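PDB 3NQP: SusD superfamily protein from Bacteroides fragilis NCTC 9343, which probably binds glycans at the outer membrane as a SusD-like lipoprotein, helping to capture sugars for uptake. Local coordinates for residues Lys321-Asn326 with Ala336-Ser341. Numbering follows the deposited sequence.
Sequences KAVYQN and ATFIAS. With EDO (1,2-ethanediol), chain E.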
# COMPACT_ATOMS: atom_id res chain seq x y z
N LYS A 321 -5.75 -18.27 -6.63
CA LYS A 321 -5.03 -18.50 -7.88
C LYS A 321 -5.60 -17.75 -9.11
O LYS A 321 -4.92 -17.57 -10.12
CB LYS A 321 -4.99 -20.00 -8.16
CG LYS A 321 -6.34 -20.63 -8.52
CD LYS A 321 -6.19 -22.14 -8.86
CE LYS A 321 -6.07 -22.97 -7.53
NZ LYS A 321 -5.95 -24.44 -7.77
N ALA A 322 -6.86 -17.33 -9.01
CA ALA A 322 -7.45 -16.42 -10.00
C ALA A 322 -6.71 -15.10 -10.14
O ALA A 322 -6.79 -14.46 -11.19
CB ALA A 322 -8.95 -16.16 -9.68
N VAL A 323 -5.97 -14.68 -9.12
CA VAL A 323 -5.20 -13.44 -9.22
C VAL A 323 -4.11 -13.66 -10.28
O VAL A 323 -3.97 -12.87 -11.21
CB VAL A 323 -4.61 -13.03 -7.86
CG1 VAL A 323 -3.64 -11.89 -7.98
CG2 VAL A 323 -5.76 -12.65 -6.86
N TYR A 324 -3.34 -14.73 -10.12
CA TYR A 324 -2.38 -15.19 -11.16
C TYR A 324 -3.02 -15.42 -12.54
O TYR A 324 -2.53 -14.92 -13.58
CB TYR A 324 -1.66 -16.43 -10.66
CG TYR A 324 -0.60 -17.04 -11.59
CD1 TYR A 324 0.65 -16.46 -11.71
CD2 TYR A 324 -0.86 -18.19 -12.33
CE1 TYR A 324 1.63 -17.01 -12.54
CE2 TYR A 324 0.14 -18.77 -13.18
CZ TYR A 324 1.38 -18.17 -13.26
OH TYR A 324 2.37 -18.68 -14.06
N GLN A 325 -4.12 -16.14 -12.58
CA GLN A 325 -4.76 -16.50 -13.86
C GLN A 325 -5.35 -15.29 -14.59
O GLN A 325 -5.57 -15.36 -15.80
CB GLN A 325 -5.87 -17.52 -13.63
CG GLN A 325 -5.38 -18.83 -13.10
CD GLN A 325 -6.51 -19.75 -12.70
OE1 GLN A 325 -7.47 -19.33 -12.05
NE2 GLN A 325 -6.40 -21.00 -13.08
N ASN A 326 -5.59 -14.20 -13.86
CA ASN A 326 -6.04 -12.94 -14.48
C ASN A 326 -5.01 -12.27 -15.40
O ASN A 326 -5.36 -11.46 -16.25
CB ASN A 326 -6.40 -11.90 -13.42
CG ASN A 326 -7.86 -11.98 -12.96
OD1 ASN A 326 -8.66 -12.74 -13.51
ND2 ASN A 326 -8.21 -11.17 -11.95
N ALA A 336 7.01 -12.05 -13.05
CA ALA A 336 7.78 -11.20 -12.13
C ALA A 336 7.16 -11.26 -10.72
O ALA A 336 7.88 -11.20 -9.72
CB ALA A 336 7.83 -9.77 -12.62
N THR A 337 5.84 -11.37 -10.64
CA THR A 337 5.18 -11.31 -9.37
C THR A 337 5.11 -12.69 -8.73
O THR A 337 5.28 -12.82 -7.51
CB THR A 337 3.74 -10.67 -9.49
OG1 THR A 337 3.81 -9.35 -10.12
CG2 THR A 337 3.06 -10.61 -8.10
N PHE A 338 4.82 -13.71 -9.56
CA PHE A 338 4.50 -15.01 -9.10
C PHE A 338 5.34 -16.12 -9.75
O PHE A 338 5.79 -16.00 -10.89
CB PHE A 338 3.07 -15.34 -9.48
CG PHE A 338 2.02 -14.59 -8.73
CD1 PHE A 338 1.74 -14.87 -7.41
CD2 PHE A 338 1.21 -13.70 -9.40
CE1 PHE A 338 0.70 -14.22 -6.75
CE2 PHE A 338 0.18 -13.01 -8.70
CZ PHE A 338 -0.07 -13.32 -7.42
N ILE A 339 5.51 -17.22 -9.01
CA ILE A 339 5.83 -18.52 -9.59
C ILE A 339 4.67 -19.44 -9.25
O ILE A 339 4.09 -19.36 -8.17
CB ILE A 339 7.19 -19.14 -9.07
CG1 ILE A 339 7.57 -20.38 -9.92
CG2 ILE A 339 7.15 -19.42 -7.54
CD1 ILE A 339 9.03 -20.98 -9.63
N ALA A 340 4.31 -20.31 -10.20
CA ALA A 340 3.18 -21.22 -9.98
C ALA A 340 3.69 -22.63 -9.64
O ALA A 340 4.74 -23.08 -10.13
CB ALA A 340 2.31 -21.26 -11.25
N SER A 341 2.94 -23.33 -8.80
CA SER A 341 3.20 -24.74 -8.54
C SER A 341 2.00 -25.53 -9.04
O SER A 341 0.85 -25.08 -8.94
CB SER A 341 3.48 -25.00 -7.05
OG SER A 341 2.41 -24.64 -6.19
C1 EDO E . -6.51 -27.53 -6.27
O1 EDO E . -6.07 -27.15 -7.57
C2 EDO E . -5.60 -26.99 -5.15
O2 EDO E . -5.73 -25.57 -4.96
O HOH W 1 5.14 -20.06 -12.92
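Tyr324, on the short helix 321-325, and Phe338, first residue of strand 338-344, lie alongside one another, each side chain pointing toward the other's backbone. With CG anti to the backbone N (chi1 -179°), the tyrosine reaches toward the strand. Its CB sits over one face of the Phe338 ring, toward the rim, 4.2 Å above the plane; Thr337 CG2 covers the opposite face. Farther out, Tyr324 CD1 packs 3.5 Å from Phe338 CB and 3.6 Å from Phe338 CD2, which lies in the tyrosine ring plane at its edge. The ring planes are perpendicular, yet the pair is oblique, centroids 5.7 Å apart. Nearer the phenol end, on the same side of the ring plane as Phe338 CB, the Ala340 methyl touches Tyr324 CE2 and CZ, with CZ to Ala340 CB 3.8 Å. At the tip, Tyr324 OH hydrogen-bonds Glu335 and takes a longer bond from a water that also accepts from Ala340 N (2.9 Å). The preceding residue, Val323, brings CG1 to the ring edge at Phe338 CZ, 3.9 Å away. Direct contact is entirely apolar, joining the helix to one face of the 338-344/351-358 hairpin, while carboxylate and water satisfy the buried phenol and probably fix its position.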